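Local coordinates for extracellular solute-binding protein, family 1 (Bifidobacterium longum subsp. infantis, PDB 6FTH) that probably captures human milk oligosaccharides outside the cell and hands them to an ABC transporter for import, at residues A[113-119]-A[357-362]; A[148-154]-A[329-335]; A[188-192]-A[288-292]; A[246-252]-A[491-495]. Residues are numbered along the deposited sequence.

Contact 1. Residues A[113-119]-A[357-362]; sequences MPNVKQF and ANLLYS
Two hydrogen bonds between a pair of asparagines tie the start of helix 114-122 to the end of helix 350-360. The backbone N of Asn115 donates to Asn358 OD1 (2.8 Å, 168°), and Asn115 ND2 donates to Asn358 O (2.8 Å, 178°). Asn115 is m; Asn358 is t, which carries its amide to the first turn of the other helix, where Asn115 N has no earlier carbonyl of the helix to bond. Met113 holds the N-cap position, its CA 4.6 Å from that of Asn358. Beneath the polar pair, Met113 SD rests on Ala357 CB (3.7 Å), and Val116 CG2 on Tyr361 CG (3.8 Å). The rings of Phe119 (t) and Tyr361 (m) meet rim to rim, centroids 5.9 Å apart and planes at 24°; Tyr361 OH is hydrogen-bonded to Pro141 O. Ser362, an N-cap residue itself, donates from OG to Leu359 O (2.7 Å). Such asparagine bridging of helix ends, over an apolar layer against strand 140-143, is helix packing within one lobe of a periplasmic-binding-protein-like fold.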
loop_
_atom_site.group_PDB
_atom_site.type_symbol
_atom_site.label_atom_id
_atom_site.label_comp_id
_atom_site.label_asym_id
_atom_site.label_seq_id
_atom_site.Cartn_x
_atom_site.Cartn_y
_atom_site.Cartn_z
ATOM N N MET A 113 23.878 -3.887 -14.945
ATOM C CA MET A 113 23.000 -4.413 -13.896
ATOM C C MET A 113 22.206 -5.604 -14.410
ATOM O O MET A 113 20.973 -5.577 -14.464
ATOM C CB MET A 113 22.064 -3.312 -13.398
ATOM C CG MET A 113 22.797 -2.144 -12.777
ATOM S SD MET A 113 21.687 -0.866 -12.123
ATOM C CE MET A 113 20.956 -0.202 -13.616
ATOM N N PRO A 114 22.884 -6.682 -14.791
ATOM C CA PRO A 114 22.162 -7.832 -15.346
ATOM C C PRO A 114 21.100 -8.408 -14.415
ATOM O O PRO A 114 20.085 -8.919 -14.893
ATOM C CB PRO A 114 23.286 -8.834 -15.672
ATOM C CG PRO A 114 24.467 -8.360 -14.901
ATOM C CD PRO A 114 24.343 -6.869 -14.828
ATOM N N ASN A 115 21.284 -8.324 -13.088
ATOM C CA ASN A 115 20.273 -8.884 -12.195
ATOM C C ASN A 115 19.019 -8.015 -12.198
ATOM O O ASN A 115 17.915 -8.514 -11.965
ATOM C CB ASN A 115 20.824 -9.019 -10.773
ATOM C CG ASN A 115 21.963 -10.030 -10.672
ATOM O OD1 ASN A 115 21.973 -11.041 -11.368
ATOM N ND2 ASN A 115 22.920 -9.748 -9.817
ATOM N N VAL A 116 19.194 -6.716 -12.447
ATOM C CA VAL A 116 18.067 -5.803 -12.606
ATOM C C VAL A 116 17.384 -6.048 -13.939
ATOM O O VAL A 116 16.157 -6.017 -14.036
ATOM C CB VAL A 116 18.538 -4.341 -12.498
ATOM C CG1 VAL A 116 17.375 -3.368 -12.750
ATOM C CG2 VAL A 116 19.182 -4.050 -11.140
ATOM N N LYS A 117 18.161 -6.292 -14.994
ATOM C CA LYS A 117 17.546 -6.667 -16.265
ATOM C C LYS A 117 16.695 -7.921 -16.112
ATOM O O LYS A 117 15.617 -8.035 -16.707
ATOM C CB LYS A 117 18.617 -6.902 -17.334
ATOM C CG LYS A 117 19.191 -5.645 -17.925
ATOM C CD LYS A 117 19.854 -5.918 -19.272
ATOM C CE LYS A 117 21.067 -6.794 -19.142
ATOM N NZ LYS A 117 21.763 -6.855 -20.480
ATOM N N GLN A 118 17.177 -8.894 -15.340
ATOM C CA GLN A 118 16.415 -10.119 -15.140
ATOM C C GLN A 118 15.135 -9.837 -14.361
ATOM O O GLN A 118 14.062 -10.365 -14.687
ATOM C CB GLN A 118 17.284 -11.150 -14.418
ATOM C CG GLN A 118 16.654 -12.490 -14.311
ATOM C CD GLN A 118 16.590 -13.188 -15.643
ATOM O OE1 GLN A 118 17.400 -12.913 -16.531
ATOM N NE2 GLN A 118 15.628 -14.077 -15.797
ATOM N N PHE A 119 15.234 -8.991 -13.331
ATOM C CA PHE A 119 14.045 -8.531 -12.619
ATOM C C PHE A 119 13.013 -7.996 -13.610
ATOM O O PHE A 119 11.852 -8.420 -13.605
ATOM C CB PHE A 119 14.506 -7.465 -11.605
ATOM C CG PHE A 119 13.408 -6.790 -10.781
ATOM C CD1 PHE A 119 12.140 -7.314 -10.620
ATOM C CD2 PHE A 119 13.702 -5.576 -10.169
ATOM C CE1 PHE A 119 11.186 -6.650 -9.858
ATOM C CE2 PHE A 119 12.759 -4.923 -9.389
ATOM C CZ PHE A 119 11.503 -5.459 -9.243
ATOM N N ALA A 357 24.317 -1.901 -7.078
ATOM C CA ALA A 357 22.935 -2.164 -7.475
ATOM C C ALA A 357 22.775 -3.593 -7.969
ATOM O O ALA A 357 21.839 -4.307 -7.585
ATOM C CB ALA A 357 22.517 -1.199 -8.583
ATOM N N ASN A 358 23.665 -4.016 -8.854
ATOM C CA ASN A 358 23.534 -5.347 -9.412
ATOM C C ASN A 358 23.549 -6.391 -8.308
ATOM O O ASN A 358 22.782 -7.356 -8.347
ATOM C CB ASN A 358 24.654 -5.606 -10.421
ATOM C CG ASN A 358 24.429 -6.873 -11.178
ATOM O OD1 ASN A 358 23.357 -7.077 -11.744
ATOM N ND2 ASN A 358 25.402 -7.787 -11.125
ATOM N N LEU A 359 24.415 -6.206 -7.307
ATOM C CA LEU A 359 24.523 -7.178 -6.226
ATOM C C LEU A 359 23.307 -7.135 -5.300
ATOM O O LEU A 359 22.810 -8.189 -4.873
ATOM C CB LEU A 359 25.816 -6.957 -5.447
ATOM C CG LEU A 359 27.097 -7.255 -6.235
ATOM C CD1 LEU A 359 28.309 -6.868 -5.417
ATOM C CD2 LEU A 359 27.159 -8.742 -6.614
ATOM N N LEU A 360 22.801 -5.927 -4.985
ATOM C CA LEU A 360 21.581 -5.812 -4.192
ATOM C C LEU A 360 20.448 -6.621 -4.793
ATOM O O LEU A 360 19.673 -7.245 -4.058
ATOM C CB LEU A 360 21.144 -4.347 -4.047
ATOM C CG LEU A 360 21.978 -3.511 -3.069
ATOM C CD1 LEU A 360 21.675 -2.037 -3.277
ATOM C CD2 LEU A 360 21.743 -3.890 -1.621
ATOM N N TYR A 361 20.353 -6.621 -6.128
ATOM C CA TYR A 361 19.283 -7.284 -6.866
ATOM C C TYR A 361 19.602 -8.733 -7.215
ATOM O O TYR A 361 18.791 -9.406 -7.870
ATOM C CB TYR A 361 18.905 -6.436 -8.097
ATOM C CG TYR A 361 18.067 -5.233 -7.669
ATOM C CD1 TYR A 361 18.646 -4.133 -7.047
ATOM C CD2 TYR A 361 16.689 -5.238 -7.814
ATOM C CE1 TYR A 361 17.882 -3.066 -6.596
ATOM C CE2 TYR A 361 15.914 -4.162 -7.372
ATOM C CZ TYR A 361 16.514 -3.090 -6.771
ATOM O OH TYR A 361 15.767 -2.026 -6.309
ATOM N N SER A 362 20.745 -9.247 -6.760
ATOM C CA SER A 362 20.975 -10.674 -6.877
ATOM C C SER A 362 20.144 -11.402 -5.834
ATOM O O SER A 362 19.766 -10.839 -4.807
ATOM C CB SER A 362 22.460 -11.000 -6.645
ATOM O OG SER A 362 22.821 -10.869 -5.285
#

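Contact 2. Residues A[148-154]-A[329-335]; sequences YSGTGQH and WDGSSAE
This is a buried loop-to-loop contact near the centre of the molecule, joining the run into strand 154-158 to the one before strand 336-337. The two irregular segments, extended in places and turning at others, run antiparallel: Tyr148 lies opposite Glu335 (CA to CA 4.7 Å) and Thr151 opposite Ser332 (CA to CA 4.6 Å). Ala334 N donates to Gly150 O (2.9 Å). Thr151 OG1 (t) donates to Asp330 OD1 at 2.7 Å and accepts from Gln153 N at 3.0 Å, an ST turn. Asp330 OD1 accepts from Ser332 N (2.9 Å), an Asx turn, and Ser333 OG from Glu335 N (3.1 Å), a second ST turn. Trp329, chi1 t, presents its indole edge, NE1 donating to Gln153 O (2.8 Å). Tyr148 CB packs on Ala334 CB at 4.2 Å, whereas the Tyr148 hydroxyl is hydrogen-bonded to Asp422. Both loops lie where the chain passes between the sheets of the two lobes, consistent with the interlobe connections of a periplasmic-binding-protein fold.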
loop_
_atom_site.group_PDB
_atom_site.type_symbol
_atom_site.label_atom_id
_atom_site.label_comp_id
_atom_site.label_asym_id
_atom_site.label_seq_id
_atom_site.Cartn_x
_atom_site.Cartn_y
_atom_site.Cartn_z
ATOM N N TYR A 148 2.781 -11.322 -2.357
ATOM C CA TYR A 148 2.300 -9.967 -2.141
ATOM C C TYR A 148 1.686 -9.345 -3.392
ATOM O O TYR A 148 1.457 -8.132 -3.425
ATOM C CB TYR A 148 3.433 -9.103 -1.596
ATOM C CG TYR A 148 4.040 -9.582 -0.301
ATOM C CD1 TYR A 148 3.545 -9.138 0.915
ATOM C CD2 TYR A 148 5.148 -10.424 -0.302
ATOM C CE1 TYR A 148 4.121 -9.531 2.116
ATOM C CE2 TYR A 148 5.719 -10.828 0.871
ATOM C CZ TYR A 148 5.192 -10.370 2.084
ATOM O OH TYR A 148 5.751 -10.734 3.287
ATOM N N SER A 149 1.392 -10.149 -4.410
ATOM C CA SER A 149 0.850 -9.598 -5.638
ATOM C C SER A 149 -0.595 -9.143 -5.517
ATOM O O SER A 149 -1.039 -8.365 -6.374
ATOM C CB SER A 149 0.943 -10.605 -6.772
ATOM O OG SER A 149 0.252 -11.796 -6.457
ATOM N N GLY A 150 -1.331 -9.607 -4.503
ATOM C CA GLY A 150 -2.701 -9.176 -4.270
ATOM C C GLY A 150 -2.768 -7.855 -3.537
ATOM O O GLY A 150 -1.754 -7.225 -3.244
ATOM N N THR A 151 -4.000 -7.433 -3.236
ATOM C CA THR A 151 -4.208 -6.161 -2.568
ATOM C C THR A 151 -3.856 -6.222 -1.076
ATOM O O THR A 151 -3.863 -7.278 -0.437
ATOM C CB THR A 151 -5.616 -5.610 -2.793
ATOM O OG1 THR A 151 -5.712 -4.362 -2.105
ATOM C CG2 THR A 151 -6.682 -6.569 -2.308
ATOM N N GLY A 152 -3.555 -5.058 -0.527
ATOM C CA GLY A 152 -3.417 -4.902 0.907
ATOM C C GLY A 152 -4.710 -4.667 1.648
ATOM O O GLY A 152 -4.724 -4.618 2.888
ATOM N N GLN A 153 -5.816 -4.522 0.915
ATOM C CA GLN A 153 -7.095 -4.112 1.466
ATOM C C GLN A 153 -8.021 -5.322 1.592
ATOM O O GLN A 153 -8.158 -6.098 0.640
ATOM C CB GLN A 153 -7.741 -3.106 0.512
ATOM C CG GLN A 153 -6.822 -2.020 0.036
ATOM C CD GLN A 153 -6.209 -1.240 1.165
ATOM O OE1 GLN A 153 -6.871 -0.939 2.160
ATOM N NE2 GLN A 153 -4.943 -0.883 1.008
ATOM N N HIS A 154 -8.661 -5.481 2.760
ATOM C CA HIS A 154 -9.570 -6.596 3.004
ATOM C C HIS A 154 -10.682 -6.177 3.951
ATOM O O HIS A 154 -10.533 -5.232 4.724
ATOM C CB HIS A 154 -8.848 -7.812 3.618
ATOM C CG HIS A 154 -7.571 -8.088 2.936
ATOM N ND1 HIS A 154 -6.416 -7.403 3.235
ATOM C CD2 HIS A 154 -7.282 -8.867 1.865
ATOM C CE1 HIS A 154 -5.459 -7.777 2.410
ATOM N NE2 HIS A 154 -5.960 -8.653 1.561
ATOM N N TRP A 329 -13.558 -5.735 -6.177
ATOM C CA TRP A 329 -12.792 -5.486 -4.970
ATOM C C TRP A 329 -11.536 -4.722 -5.384
ATOM O O TRP A 329 -11.179 -4.672 -6.561
ATOM C CB TRP A 329 -12.505 -6.769 -4.156
ATOM C CG TRP A 329 -11.818 -6.465 -2.872
ATOM C CD1 TRP A 329 -10.538 -6.807 -2.517
ATOM C CD2 TRP A 329 -12.350 -5.706 -1.783
ATOM N NE1 TRP A 329 -10.243 -6.301 -1.285
ATOM C CE2 TRP A 329 -11.339 -5.626 -0.805
ATOM C CE3 TRP A 329 -13.571 -5.066 -1.553
ATOM C CZ2 TRP A 329 -11.516 -4.938 0.378
ATOM C CZ3 TRP A 329 -13.739 -4.378 -0.366
ATOM C CH2 TRP A 329 -12.725 -4.321 0.572
ATOM N N ASP A 330 -10.897 -4.097 -4.397
ATOM C CA ASP A 330 -9.720 -3.261 -4.617
ATOM C C ASP A 330 -8.697 -3.976 -5.487
ATOM O O ASP A 330 -8.368 -5.138 -5.254
ATOM C CB ASP A 330 -9.125 -2.920 -3.236
ATOM C CG ASP A 330 -7.964 -1.966 -3.305
ATOM O OD1 ASP A 330 -6.824 -2.430 -3.579
ATOM O OD2 ASP A 330 -8.209 -0.747 -3.060
ATOM N N GLY A 331 -8.157 -3.244 -6.457
ATOM C CA GLY A 331 -7.278 -3.823 -7.444
ATOM C C GLY A 331 -5.803 -3.611 -7.204
ATOM O O GLY A 331 -5.003 -3.823 -8.124
ATOM N N SER A 332 -5.415 -3.172 -6.014
ATOM C CA SER A 332 -4.024 -2.885 -5.757
ATOM C C SER A 332 -3.184 -4.162 -5.709
ATOM O O SER A 332 -3.674 -5.296 -5.672
ATOM C CB SER A 332 -3.857 -2.214 -4.392
ATOM O OG SER A 332 -4.642 -1.047 -4.213
ATOM N N SER A 333 -1.875 -3.922 -5.663
ATOM C CA SER A 333 -0.848 -4.927 -5.479
ATOM C C SER A 333 0.089 -4.459 -4.383
ATOM O O SER A 333 0.518 -3.305 -4.386
ATOM C CB SER A 333 -0.050 -5.109 -6.771
ATOM O OG SER A 333 1.172 -5.806 -6.517
ATOM N N ALA A 334 0.400 -5.357 -3.456
ATOM C CA ALA A 334 1.340 -5.058 -2.393
ATOM C C ALA A 334 2.772 -5.423 -2.760
ATOM O O ALA A 334 3.648 -5.405 -1.887
ATOM C CB ALA A 334 0.940 -5.817 -1.133
ATOM N N GLU A 335 3.047 -5.727 -4.020
ATOM C CA GLU A 335 4.322 -6.362 -4.334
ATOM C C GLU A 335 5.465 -5.362 -4.546
ATOM O O GLU A 335 6.580 -5.598 -4.053
ATOM C CB GLU A 335 4.165 -7.248 -5.579
ATOM C CG GLU A 335 5.426 -8.052 -5.903
ATOM C CD GLU A 335 5.323 -8.930 -7.097
ATOM O OE1 GLU A 335 4.208 -9.156 -7.619
ATOM O OE2 GLU A 335 6.393 -9.400 -7.523
#

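Contact 3. Residues A[188-192]-A[288-292]; sequences PNGNG and KTAKT
Followed from its N-terminal end, the segment 288-292 approaches the loop 188-192, which has the Asx and glycine spacing of an EF-hand-like calcium loop, as in the related alginate-binding proteins. Thr289, its CA-to-CB bond toward the loop and chi1 m, sets its methyl against the Asn189 amide, CG2 3.4 Å from ND2. Ala290 is extended (phi -68°, psi 142°), its CA 6.5 Å from that of Asn189, and takes the one hydrogen bond across the contact: Asn189 ND2 donates to Ala290 O at 2.9 Å and 174°. Trp161 of helix 159-165 covers both residues. Lys291 starts out away, but its side chain, m at chi1 and chi2, then extended, reaches a salt bridge with Asp195, which also accepts from Asn189 ND2. Its backbone pairs with Ile197, as the two loops lead into neighbouring parallel strands 197-199 and 292-297. Opposite, Asn189 (p) accepts at OD1 from Asn191 N (3.3 Å), an Asx turn; Gly190 and Gly192 have phi near 79°. Only 145 Å² is buried. The chemistry implies a specific but lightly packed join: one asparagine folds its own turn and, through its other amide atom, holds a neighbouring backbone carbonyl.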
loop_
_atom_site.group_PDB
_atom_site.type_symbol
_atom_site.label_atom_id
_atom_site.label_comp_id
_atom_site.label_asym_id
_atom_site.label_seq_id
_atom_site.Cartn_x
_atom_site.Cartn_y
_atom_site.Cartn_z
ATOM N N PRO A 188 -23.157 -11.272 20.915
ATOM C CA PRO A 188 -22.468 -12.446 20.368
ATOM C C PRO A 188 -21.226 -12.834 21.137
ATOM O O PRO A 188 -20.843 -14.004 21.103
ATOM C CB PRO A 188 -22.151 -12.036 18.920
ATOM C CG PRO A 188 -22.146 -10.532 18.943
ATOM C CD PRO A 188 -23.269 -10.200 19.912
ATOM N N ASN A 189 -20.568 -11.909 21.834
ATOM C CA ASN A 189 -19.388 -12.297 22.601
ATOM C C ASN A 189 -19.718 -12.833 23.987
ATOM O O ASN A 189 -18.792 -13.222 24.708
ATOM C CB ASN A 189 -18.309 -11.196 22.641
ATOM C CG ASN A 189 -18.652 -10.008 23.544
ATOM O OD1 ASN A 189 -19.559 -10.071 24.374
ATOM N ND2 ASN A 189 -17.876 -8.939 23.414
ATOM N N GLY A 190 -20.997 -12.850 24.362
ATOM C CA GLY A 190 -21.462 -13.602 25.514
ATOM C C GLY A 190 -21.222 -12.978 26.869
ATOM O O GLY A 190 -21.463 -13.643 27.881
ATOM N N ASN A 191 -20.759 -11.744 26.949
ATOM C CA ASN A 191 -20.395 -11.217 28.256
ATOM C C ASN A 191 -21.522 -10.450 28.936
ATOM O O ASN A 191 -21.307 -9.918 30.040
ATOM C CB ASN A 191 -19.117 -10.381 28.188
ATOM C CG ASN A 191 -19.265 -9.140 27.333
ATOM O OD1 ASN A 191 -20.369 -8.772 26.916
ATOM N ND2 ASN A 191 -18.149 -8.481 27.083
ATOM N N GLY A 192 -22.700 -10.403 28.325
ATOM C CA GLY A 192 -23.828 -9.646 28.833
ATOM C C GLY A 192 -23.805 -8.157 28.565
ATOM O O GLY A 192 -24.849 -7.505 28.698
ATOM N N LYS A 288 -8.738 -11.725 24.339
ATOM C CA LYS A 288 -9.609 -12.788 24.820
ATOM C C LYS A 288 -11.059 -12.559 24.433
ATOM O O LYS A 288 -11.724 -13.486 23.957
ATOM C CB LYS A 288 -9.473 -12.881 26.352
ATOM C CG LYS A 288 -10.256 -14.007 27.008
ATOM C CD LYS A 288 -10.099 -13.959 28.534
ATOM C CE LYS A 288 -11.083 -14.882 29.252
ATOM N NZ LYS A 288 -10.909 -14.837 30.742
ATOM N N THR A 289 -11.571 -11.340 24.613
ATOM C CA THR A 289 -12.953 -11.009 24.278
ATOM C C THR A 289 -12.959 -10.174 23.000
ATOM O O THR A 289 -12.459 -9.044 22.990
ATOM C CB THR A 289 -13.592 -10.229 25.425
ATOM O OG1 THR A 289 -13.557 -11.020 26.615
ATOM C CG2 THR A 289 -15.043 -9.884 25.109
ATOM N N ALA A 290 -13.521 -10.733 21.935
ATOM C CA ALA A 290 -13.664 -9.980 20.696
ATOM C C ALA A 290 -14.673 -8.858 20.886
ATOM O O ALA A 290 -15.703 -9.039 21.539
ATOM C CB ALA A 290 -14.156 -10.907 19.591
ATOM N N LYS A 291 -14.392 -7.706 20.272
ATOM C CA LYS A 291 -15.250 -6.530 20.365
ATOM C C LYS A 291 -15.880 -6.106 19.050
ATOM O O LYS A 291 -16.991 -5.575 19.068
ATOM C CB LYS A 291 -14.470 -5.330 20.912
ATOM C CG LYS A 291 -13.845 -5.557 22.273
ATOM C CD LYS A 291 -14.870 -5.495 23.395
ATOM C CE LYS A 291 -14.176 -5.654 24.735
ATOM N NZ LYS A 291 -15.130 -5.544 25.887
ATOM N N THR A 292 -15.219 -6.325 17.912
ATOM C CA THR A 292 -15.661 -5.750 16.642
ATOM C C THR A 292 -16.176 -6.818 15.685
ATOM O O THR A 292 -15.554 -7.867 15.502
ATOM C CB THR A 292 -14.499 -5.002 16.017
ATOM O OG1 THR A 292 -14.054 -3.974 16.912
ATOM C CG2 THR A 292 -14.913 -4.358 14.687
#

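Contact 4. Residues A[246-252]-A[491-495]; sequences LTSDEYK and WDAYC
A helix N-terminus packed against the side of another helix illustrates how one tryptophan can organise a junction, here between an N-capped helix 249-263 and helix 487-500. Thr247 lies nearest Cys495 (CA to CA 5.7 Å) and Lys252 nearest Trp491 (CA to CA 8.1 Å). Hydrogen bonding comes first: Ser248 OG (p) caps its helix by accepting from Tyr251 N at 3.0 Å and is also hydrogen-bonded to Phe245 O, while Tyr494 OH donates to Leu246 O at 2.8 Å, two residues before the N-cap. The aromatic contacts centre on Trp491 (t). Lys252 lies over its five-membered ring, NZ 3.7 Å from that centroid in a cation-pi contact and CD 3.8 Å from it in a CH-pi contact. Tyr251 CD2 meets Trp491 CH2 at 4.3 Å, near the planes of both rings. Thr247 CB touches Cys495 SG at 3.7 Å. One water accepts from Trp491 NE1 at 3.1 Å and donates to Thr247 O at 3.0 Å and to Asp249 OD1 at 2.8 Å.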
loop_
_atom_site.group_PDB
_atom_site.type_symbol
_atom_site.label_atom_id
_atom_site.label_comp_id
_atom_site.label_asym_id
_atom_site.label_seq_id
_atom_site.Cartn_x
_atom_site.Cartn_y
_atom_site.Cartn_z
ATOM N N LEU A 246 -15.353 11.332 -6.662
ATOM C CA LEU A 246 -15.691 12.292 -5.619
ATOM C C LEU A 246 -17.036 12.945 -5.860
ATOM O O LEU A 246 -17.649 13.430 -4.908
ATOM C CB LEU A 246 -14.614 13.373 -5.541
ATOM C CG LEU A 246 -13.226 12.899 -5.131
ATOM C CD1 LEU A 246 -12.239 14.067 -5.185
ATOM C CD2 LEU A 246 -13.225 12.283 -3.738
ATOM N N THR A 247 -17.508 12.977 -7.108
ATOM C CA THR A 247 -18.795 13.563 -7.468
ATOM C C THR A 247 -19.758 12.525 -8.032
ATOM O O THR A 247 -20.746 12.876 -8.691
ATOM C CB THR A 247 -18.604 14.715 -8.469
ATOM O OG1 THR A 247 -17.943 14.215 -9.635
ATOM C CG2 THR A 247 -17.780 15.819 -7.865
ATOM N N SER A 248 -19.504 11.245 -7.772
ATOM C CA SER A 248 -20.313 10.176 -8.338
ATOM C C SER A 248 -21.501 9.844 -7.439
ATOM O O SER A 248 -21.427 9.962 -6.216
ATOM C CB SER A 248 -19.478 8.911 -8.530
ATOM O OG SER A 248 -19.079 8.356 -7.293
ATOM N N ASP A 249 -22.585 9.387 -8.062
ATOM C CA ASP A 249 -23.709 8.855 -7.301
ATOM C C ASP A 249 -23.254 7.702 -6.401
ATOM O O ASP A 249 -23.763 7.538 -5.286
ATOM C CB ASP A 249 -24.800 8.395 -8.261
ATOM C CG ASP A 249 -25.441 9.549 -9.033
ATOM O OD1 ASP A 249 -25.508 10.690 -8.500
ATOM O OD2 ASP A 249 -25.906 9.295 -10.173
ATOM N N GLU A 250 -22.279 6.920 -6.855
ATOM C CA GLU A 250 -21.772 5.812 -6.052
ATOM C C GLU A 250 -21.210 6.292 -4.717
ATOM O O GLU A 250 -21.488 5.698 -3.665
ATOM C CB GLU A 250 -20.693 5.082 -6.828
ATOM C CG GLU A 250 -21.207 4.284 -8.002
ATOM C CD GLU A 250 -21.270 5.038 -9.339
ATOM O OE1 GLU A 250 -21.299 6.285 -9.374
ATOM O OE2 GLU A 250 -21.283 4.350 -10.383
ATOM N N TYR A 251 -20.377 7.340 -4.749
ATOM C CA TYR A 251 -19.814 7.911 -3.524
ATOM C C TYR A 251 -20.925 8.453 -2.630
ATOM O O TYR A 251 -20.933 8.242 -1.410
ATOM C CB TYR A 251 -18.818 9.022 -3.907
ATOM C CG TYR A 251 -17.923 9.580 -2.813
ATOM C CD1 TYR A 251 -16.960 8.789 -2.213
ATOM C CD2 TYR A 251 -18.012 10.902 -2.429
ATOM C CE1 TYR A 251 -16.124 9.295 -1.220
ATOM C CE2 TYR A 251 -17.176 11.424 -1.451
ATOM C CZ TYR A 251 -16.240 10.613 -0.847
ATOM O OH TYR A 251 -15.405 11.082 0.123
ATOM N N LYS A 252 -21.877 9.169 -3.223
ATOM C CA LYS A 252 -23.027 9.645 -2.459
ATOM C C LYS A 252 -23.749 8.491 -1.756
ATOM O O LYS A 252 -24.113 8.604 -0.581
ATOM C CB LYS A 252 -23.994 10.387 -3.388
ATOM C CG LYS A 252 -25.247 10.917 -2.660
ATOM C CD LYS A 252 -26.021 12.041 -3.383
ATOM C CE LYS A 252 -26.293 11.759 -4.829
ATOM N NZ LYS A 252 -27.128 12.861 -5.408
ATOM N N TRP A 491 -25.324 18.324 -1.857
ATOM C CA TRP A 491 -24.506 17.615 -2.841
ATOM C C TRP A 491 -24.208 18.470 -4.072
ATOM O O TRP A 491 -23.065 18.531 -4.532
ATOM C CB TRP A 491 -25.230 16.337 -3.240
ATOM C CG TRP A 491 -24.534 15.494 -4.250
ATOM C CD1 TRP A 491 -24.889 15.342 -5.540
ATOM C CD2 TRP A 491 -23.376 14.659 -4.049
ATOM N NE1 TRP A 491 -24.031 14.487 -6.172
ATOM C CE2 TRP A 491 -23.092 14.050 -5.273
ATOM C CE3 TRP A 491 -22.563 14.376 -2.948
ATOM C CZ2 TRP A 491 -22.027 13.152 -5.434
ATOM C CZ3 TRP A 491 -21.512 13.506 -3.108
ATOM C CH2 TRP A 491 -21.244 12.911 -4.346
ATOM N N ASP A 492 -25.225 19.126 -4.636
ATOM C CA ASP A 492 -24.992 19.917 -5.843
ATOM C C ASP A 492 -23.969 21.026 -5.595
ATOM O O ASP A 492 -23.052 21.233 -6.400
ATOM C CB ASP A 492 -26.321 20.485 -6.342
ATOM C CG ASP A 492 -26.155 21.363 -7.577
ATOM O OD1 ASP A 492 -25.866 20.818 -8.663
ATOM O OD2 ASP A 492 -26.315 22.598 -7.464
ATOM N N ALA A 493 -24.082 21.737 -4.475
ATOM C CA ALA A 493 -23.121 22.799 -4.212
ATOM C C ALA A 493 -21.720 22.229 -4.031
ATOM O O ALA A 493 -20.734 22.826 -4.469
ATOM C CB ALA A 493 -23.545 23.585 -2.973
ATOM N N TYR A 494 -21.607 21.075 -3.371
ATOM C CA TYR A 494 -20.296 20.468 -3.189
ATOM C C TYR A 494 -19.661 20.118 -4.532
ATOM O O TYR A 494 -18.470 20.379 -4.742
ATOM C CB TYR A 494 -20.447 19.239 -2.284
ATOM C CG TYR A 494 -19.464 18.098 -2.445
ATOM C CD1 TYR A 494 -18.299 18.076 -1.733
ATOM C CD2 TYR A 494 -19.769 17.002 -3.241
ATOM C CE1 TYR A 494 -17.419 17.027 -1.842
ATOM C CE2 TYR A 494 -18.899 15.938 -3.360
ATOM C CZ TYR A 494 -17.732 15.957 -2.656
ATOM O OH TYR A 494 -16.840 14.920 -2.734
ATOM N N CYS A 495 -20.446 19.536 -5.446
ATOM C CA CYS A 495 -19.920 19.148 -6.752
ATOM C C CYS A 495 -19.437 20.377 -7.513
ATOM O O CYS A 495 -18.349 20.373 -8.093
ATOM C CB CYS A 495 -20.990 18.401 -7.549
ATOM S SG CYS A 495 -21.334 16.723 -6.934
HETATM O O HOH W 1 -23.701 12.801 -8.749
#

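The four contacts illustrate how a two-lobed binding protein is held together by joins distant in sequence. The centre of contact 2 is about 8 Å from the centre of the chain; those of contacts 1, 3 and 4 are about 24, 31 and 26 Å from it. Contacts 3 and 4 lie across the chain's centre from contact 1, centres about 51 and 47 Å away. Contact 2 lies between them, its nearest atoms about 6 Å from contact 1 and 11 Å from contact 3. In this family the ligand lies in the cleft between the lobes; central contact 2 is probably closest to it, though no bound sugar defines the site, and contacts 1, 3 and 4 are peripheral packing.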